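Local coordinates for putative aspartate aminotransferase (Thermus thermophilus, PDB 1IUG), which catalyses pyridoxal-phosphate-dependent amino-group transfer as an aspartate aminotransferase of subgroup IV, built as two copies of one chain, at the interface of chains A and B. Sequence-based numbering; all coordinates share one arbitrary frame. Chains: chain A/B, putative aspartate aminotransferase.

Contact 1: the interface of chains A and B. Residues chain A 6, 8-9, 191; chain B 25-27, 230.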
loop_
_atom_site.group_PDB
_atom_site.type_symbol
_atom_site.label_atom_id
_atom_site.label_comp_id
_atom_site.label_asym_id
_atom_site.label_seq_id
_atom_site.Cartn_x
_atom_site.Cartn_y
_atom_site.Cartn_z
ATOM N N THR A 6 -21.346 -4.245 2.216
ATOM C CA THR A 6 -20.702 -3.020 2.680
ATOM C C THR A 6 -20.131 -2.240 1.502
ATOM O O THR A 6 -19.713 -2.823 0.502
ATOM C CB THR A 6 -19.554 -3.323 3.660
ATOM O OG1 THR A 6 -18.675 -4.292 3.077
ATOM C CG2 THR A 6 -20.093 -3.851 4.990
ATOM N N GLY A 8 -17.442 -1.186 0.590
ATOM C CA GLY A 8 -15.993 -1.274 0.589
ATOM C C GLY A 8 -15.425 -1.812 1.892
ATOM O O GLY A 8 -15.687 -1.243 2.958
ATOM N N PRO A 9 -14.713 -2.958 1.856
ATOM C CA PRO A 9 -14.431 -3.764 0.662
ATOM C C PRO A 9 -15.710 -4.367 0.087
ATOM O O PRO A 9 -16.762 -4.367 0.738
ATOM C CB PRO A 9 -13.503 -4.853 1.204
ATOM C CG PRO A 9 -12.780 -4.150 2.310
ATOM C CD PRO A 9 -13.914 -3.441 2.996
ATOM N N PRO A 191 -8.433 -4.488 -1.428
ATOM C CA PRO A 191 -7.859 -3.219 -0.960
ATOM C C PRO A 191 -6.352 -3.308 -1.198
ATOM O O PRO A 191 -5.799 -4.409 -1.202
ATOM C CB PRO A 191 -8.142 -3.248 0.543
ATOM C CG PRO A 191 -9.326 -4.149 0.670
ATOM C CD PRO A 191 -9.029 -5.239 -0.310
ATOM N N LEU B 25 -13.039 -10.454 2.664
ATOM C CA LEU B 25 -13.498 -10.237 4.034
ATOM C C LEU B 25 -13.545 -8.738 4.286
ATOM O O LEU B 25 -12.707 -7.999 3.771
ATOM C CB LEU B 25 -12.526 -10.857 5.045
ATOM C CG LEU B 25 -12.303 -12.368 5.111
ATOM C CD1 LEU B 25 -11.239 -12.668 6.160
ATOM C CD2 LEU B 25 -13.603 -13.080 5.449
ATOM N N HIS B 26 -14.545 -8.285 5.035
ATOM C CA HIS B 26 -14.641 -6.870 5.379
ATOM C C HIS B 26 -13.713 -6.709 6.581
ATOM O O HIS B 26 -13.792 -7.472 7.545
ATOM C CB HIS B 26 -16.075 -6.476 5.746
ATOM C CG HIS B 26 -16.242 -5.016 6.038
ATOM N ND1 HIS B 26 -16.220 -4.502 7.317
ATOM C CD2 HIS B 26 -16.435 -3.959 5.213
ATOM C CE1 HIS B 26 -16.395 -3.193 7.268
ATOM N NE2 HIS B 26 -16.529 -2.838 6.003
ATOM N N HIS B 27 -12.823 -5.728 6.498
ATOM C CA HIS B 27 -11.823 -5.461 7.532
ATOM C C HIS B 27 -12.304 -5.194 8.958
ATOM O O HIS B 27 -11.506 -5.253 9.896
ATOM C CB HIS B 27 -10.911 -4.324 7.082
ATOM C CG HIS B 27 -11.629 -3.031 6.849
ATOM N ND1 HIS B 27 -12.788 -2.948 6.107
ATOM C CD2 HIS B 27 -11.347 -1.769 7.251
ATOM C CE1 HIS B 27 -13.188 -1.690 6.060
ATOM N NE2 HIS B 27 -12.331 -0.954 6.745
ATOM N N THR B 230 -8.444 1.393 5.490
ATOM C CA THR B 230 -8.679 0.030 5.023
ATOM C C THR B 230 -7.329 -0.621 4.709
ATOM O O THR B 230 -6.543 -0.088 3.926
ATOM C CB THR B 230 -9.567 -0.004 3.754
ATOM O OG1 THR B 230 -10.790 0.700 3.996
ATOM C CG2 THR B 230 -9.905 -1.430 3.380
#
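A:Thr6 and A:Pro9 face two successive histidines, B:His26 and B:His27, where the N-terminal Thr-Pro-Gly-Pro stretch of a class-V aminotransferase meets its partner subunit. The methyl CG2 of A:Thr6 sits over one face of the B:His26 imidazole, 4.0 Å from the ring centroid and displaced toward the rim. On the opposite face of that ring lies ND1 of B:His27, so the imidazole is sandwiched between a methyl of one chain and its own neighbour. CG of B:His26 is anti to the backbone N (chi1 -177°), which carries the ring out toward A:Thr6. The hydroxyl OG1 of A:Thr6 turns back to its own chain and donates to the carbonyl O of A:Pro9 at 3.0 Å; with a C=O...donor angle of 161°, this bond fixes which way the methyl points. A:Pro9, set by the cis peptide after A:Gly8, crosses both histidines at about a right angle. Its CD reaches CD2 of B:His26 at 3.4 Å and ND1 of B:His27 at 3.3 Å. Farther along, the methyl CG2 of B:Thr230 lies over the centre of the B:His27 ring and also packs against CB of A:Pro191, 3.8 Å away.

Contact 2: the interface of chains A and B. Residues chain A 9-10, 12, 190-191; chain B 24, 234.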
loop_
_atom_site.group_PDB
_atom_site.type_symbol
_atom_site.label_atom_id
_atom_site.label_comp_id
_atom_site.label_asym_id
_atom_site.label_seq_id
_atom_site.Cartn_x
_atom_site.Cartn_y
_atom_site.Cartn_z
ATOM N N PRO A 9 -14.713 -2.958 1.856
ATOM C CA PRO A 9 -14.431 -3.764 0.662
ATOM C C PRO A 9 -15.710 -4.367 0.087
ATOM O O PRO A 9 -16.762 -4.367 0.738
ATOM C CB PRO A 9 -13.503 -4.853 1.204
ATOM C CG PRO A 9 -12.780 -4.150 2.310
ATOM C CD PRO A 9 -13.914 -3.441 2.996
ATOM N N VAL A 10 -15.616 -4.885 -1.130
ATOM C CA VAL A 10 -16.773 -5.471 -1.789
ATOM C C VAL A 10 -16.566 -6.905 -2.252
ATOM O O VAL A 10 -15.472 -7.465 -2.160
ATOM C CB VAL A 10 -17.193 -4.648 -3.039
ATOM C CG1 VAL A 10 -17.545 -3.211 -2.652
ATOM C CG2 VAL A 10 -16.082 -4.678 -4.090
ATOM N N LEU A 12 -15.842 -9.638 -4.588
ATOM C CA LEU A 12 -14.889 -9.658 -5.690
ATOM C C LEU A 12 -15.376 -10.185 -7.033
ATOM O O LEU A 12 -16.143 -11.144 -7.113
ATOM C CB LEU A 12 -13.617 -10.407 -5.285
ATOM C CG LEU A 12 -12.815 -9.849 -4.107
ATOM C CD1 LEU A 12 -11.538 -10.669 -3.938
ATOM C CD2 LEU A 12 -12.483 -8.374 -4.335
ATOM N N PRO A 190 -9.478 -6.239 -4.493
ATOM C CA PRO A 190 -9.090 -6.194 -3.079
ATOM C C PRO A 190 -8.480 -4.829 -2.731
ATOM O O PRO A 190 -8.107 -4.062 -3.625
ATOM C CB PRO A 190 -8.016 -7.287 -2.985
ATOM C CG PRO A 190 -8.326 -8.203 -4.133
ATOM C CD PRO A 190 -8.677 -7.239 -5.223
ATOM N N PRO A 191 -8.433 -4.488 -1.428
ATOM C CA PRO A 191 -7.859 -3.219 -0.960
ATOM C C PRO A 191 -6.352 -3.308 -1.198
ATOM O O PRO A 191 -5.799 -4.409 -1.202
ATOM C CB PRO A 191 -8.142 -3.248 0.543
ATOM C CG PRO A 191 -9.326 -4.149 0.670
ATOM C CD PRO A 191 -9.029 -5.239 -0.310
ATOM N N GLN B 24 -13.533 -12.273 -0.358
ATOM C CA GLN B 24 -13.216 -11.018 0.316
ATOM C C GLN B 24 -13.850 -10.877 1.701
ATOM O O GLN B 24 -15.036 -11.152 1.890
ATOM C CB GLN B 24 -13.640 -9.832 -0.554
ATOM C CG GLN B 24 -13.217 -8.469 -0.013
ATOM C CD GLN B 24 -11.716 -8.277 -0.029
ATOM O OE1 GLN B 24 -11.101 -7.967 0.995
ATOM N NE2 GLN B 24 -11.113 -8.455 -1.195
ATOM N N ASN B 234 -6.468 -9.033 2.587
ATOM C CA ASN B 234 -6.194 -10.286 1.882
ATOM C C ASN B 234 -4.723 -10.691 2.075
ATOM O O ASN B 234 -4.411 -11.860 2.297
ATOM C CB ASN B 234 -6.513 -10.151 0.385
ATOM C CG ASN B 234 -7.881 -9.515 0.123
ATOM O OD1 ASN B 234 -8.147 -8.394 0.553
ATOM N ND2 ASN B 234 -8.740 -10.222 -0.608
HETATM O O HOH W 1 -15.432 -11.820 -2.762
HETATM O O HOH W 2 -5.437 -7.047 -0.135
#
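The side-chain amide of B:Gln24 has A:Pro9 and A:Pro191 on the same face, with A:Leu12 at its nitrogen end close to the amide plane. CB of A:Pro9 stands 3.8 Å from B:Gln24 CG, while CD of A:Pro191 approaches obliquely beyond the rim on the carbonyl OE1 side. A second amide, that of B:Asn234, has CB of A:Pro190 over one face, displaced toward its oxygen–nitrogen end: the proline CB is 3.8 Å from CG and almost equally far from OD1 and ND2. CD of A:Pro191 comes instead to the oxygen end of this amide, 3.4 Å from OD1. This is a proline-lined patch of the subunit interface of the class-V aminotransferase. B:Gln24 leaves its backbone with CG anti to N and then bends at CG (chi2 67°), so its aliphatic part lies along chain A. There CG is 3.3 Å from the carbonyl O of A:Val10, and CB is 3.6 Å from CG of A:Leu12, whose side chain crosses the glutamine at about a right angle. Cut back to an alanine, B:Gln24 would lose CG and the amide, which is likely to leave CB of A:Pro9 and the methyls of A:Leu12 without their partners and open a gap between the subunits. Water 1 joins the backbone N of A:Leu12 to that of B:Gln24. Water 2 stands 2.9 Å from the carbonyl O of A:Pro191 and 3.1 Å from OD1 of B:Asn234.

Contact 3: the interface of chains A and B. Residues chain A 61-62, 65, 93, 96; chain B 210-212.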
loop_
_atom_site.group_PDB
_atom_site.type_symbol
_atom_site.label_atom_id
_atom_site.label_comp_id
_atom_site.label_asym_id
_atom_site.label_seq_id
_atom_site.Cartn_x
_atom_site.Cartn_y
_atom_site.Cartn_z
ATOM N N THR A 61 -6.986 6.591 0.930
ATOM C CA THR A 61 -6.570 7.757 1.706
ATOM C C THR A 61 -5.186 8.246 1.269
ATOM O O THR A 61 -4.947 9.456 1.185
ATOM C CB THR A 61 -6.565 7.446 3.225
ATOM O OG1 THR A 61 -7.874 7.029 3.625
ATOM C CG2 THR A 61 -6.185 8.681 4.036
ATOM N N LEU A 62 -4.298 7.302 0.956
ATOM C CA LEU A 62 -2.947 7.632 0.509
ATOM C C LEU A 62 -2.995 8.461 -0.773
ATOM O O LEU A 62 -2.232 9.415 -0.934
ATOM C CB LEU A 62 -2.131 6.358 0.266
ATOM C CG LEU A 62 -0.694 6.578 -0.205
ATOM C CD1 LEU A 62 0.119 7.212 0.911
ATOM C CD2 LEU A 62 -0.077 5.263 -0.622
ATOM N N GLU A 65 -4.042 12.072 -0.013
ATOM C CA GLU A 65 -2.930 12.830 0.547
ATOM C C GLU A 65 -1.920 13.222 -0.525
ATOM O O GLU A 65 -1.410 14.341 -0.517
ATOM C CB GLU A 65 -2.219 12.025 1.642
ATOM C CG GLU A 65 -1.022 12.757 2.260
ATOM C CD GLU A 65 -0.444 12.050 3.474
ATOM O OE1 GLU A 65 -1.171 11.284 4.135
ATOM O OE2 GLU A 65 0.742 12.275 3.778
ATOM N N ILE A 93 -6.549 16.236 6.013
ATOM C CA ILE A 93 -5.385 16.059 5.142
ATOM C C ILE A 93 -4.820 17.424 4.735
ATOM O O ILE A 93 -3.602 17.615 4.698
ATOM C CB ILE A 93 -5.753 15.239 3.874
ATOM C CG1 ILE A 93 -5.971 13.771 4.246
ATOM C CG2 ILE A 93 -4.668 15.378 2.799
ATOM C CD1 ILE A 93 -6.428 12.902 3.098
ATOM N N GLU A 96 -2.918 18.978 7.792
ATOM C CA GLU A 96 -1.611 18.347 7.977
ATOM C C GLU A 96 -0.635 18.723 6.858
ATOM O O GLU A 96 0.575 18.782 7.075
ATOM C CB GLU A 96 -1.765 16.823 8.089
ATOM C CG GLU A 96 -0.520 16.076 8.600
ATOM C CD GLU A 96 0.536 15.844 7.533
ATOM O OE1 GLU A 96 0.169 15.602 6.366
ATOM O OE2 GLU A 96 1.742 15.896 7.860
ATOM N N GLY B 210 2.811 13.308 10.505
ATOM C CA GLY B 210 2.454 12.938 9.145
ATOM C C GLY B 210 0.956 12.660 9.162
ATOM O O GLY B 210 0.278 13.002 10.136
ATOM N N TYR B 211 0.411 12.064 8.110
ATOM C CA TYR B 211 -1.017 11.779 8.129
ATOM C C TYR B 211 -1.312 10.300 7.928
ATOM O O TYR B 211 -1.722 9.614 8.863
ATOM C CB TYR B 211 -1.792 12.634 7.114
ATOM C CG TYR B 211 -3.284 12.550 7.346
ATOM C CD1 TYR B 211 -3.902 13.360 8.300
ATOM C CD2 TYR B 211 -4.066 11.611 6.669
ATOM C CE1 TYR B 211 -5.257 13.234 8.579
ATOM C CE2 TYR B 211 -5.427 11.475 6.945
ATOM C CZ TYR B 211 -6.013 12.289 7.900
ATOM O OH TYR B 211 -7.351 12.159 8.185
ATOM N N TYR B 212 -1.122 9.821 6.704
ATOM C CA TYR B 212 -1.351 8.417 6.384
ATOM C C TYR B 212 -0.435 7.539 7.241
ATOM O O TYR B 212 -0.865 6.507 7.760
ATOM C CB TYR B 212 -1.072 8.166 4.898
ATOM C CG TYR B 212 -1.359 6.754 4.438
ATOM C CD1 TYR B 212 -2.638 6.382 4.020
ATOM C CD2 TYR B 212 -0.348 5.793 4.403
ATOM C CE1 TYR B 212 -2.902 5.084 3.573
ATOM C CE2 TYR B 212 -0.603 4.494 3.961
ATOM C CZ TYR B 212 -1.879 4.146 3.546
ATOM O OH TYR B 212 -2.124 2.869 3.100
HETATM O O HOH W 3 1.816 10.900 5.910
#
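B:Tyr211 pushes its side chain between A:Glu65, A:Ile93 and A:Glu96 at the dimer interface. Its CB touches two carboxylate oxygens, 3.3 Å from OE1 of A:Glu65 and, from a direction about square to it, 3.6 Å from OE1 of A:Glu96. Next, CG sees A:Glu65 OE1 again, and the ring divides its neighbours: CD1 faces CB of A:Glu96, while CD2 and CE2 run past CG1 of A:Ile93. That methylene lies over one ring face, toward the rim, 3.6 Å from CE2, and CE2 also comes near the methyl CG2 of A:Thr61. At the phenol end, CZ is still within van der Waals range of A:Ile93 CG1. A:Glu65 stretches out from its helix, CG anti to the backbone N (chi1 179°), and grips the adjoining backbone with both oxygens. OE1 accepts from the amide N of B:Tyr212 at 3.0 Å through its syn lone pair, and OE2 reaches the amide N of B:Tyr211 by way of water 3, 2.8 Å from that oxygen. The B:Tyr212 ring then spreads under A:Leu62, whose CB stands over its face, 3.6 Å from CE1, with the methyl CD1 on the same face, above the CG–CD2 edge. OE2 of A:Glu96 meets the CA of B:Gly210 at 3.3 Å. In the fold, chain A supplies helices 60-71 and 85-96, and chain B lays across them the segment joining helices 200-204 and 215-222.

Contact 1 and contact 2 are neighbours, their C-alpha centres about 5 Å apart, and they share A:Pro9 and A:Pro191. Together they make a continuous strip in which the N-terminal stretch and the 190-191 prolines of chain A lie against residues 24-27 and the 230-234 region of chain B, running into helix 233-246. Contact 3 is separate, about 20 Å from contact 1 and 22 Å from contact 2, and shares no residue with either. Two-fold symmetry repeats all three with the chains exchanged, so the subunits are held at well-spaced points, which is likely to fix their relative orientation.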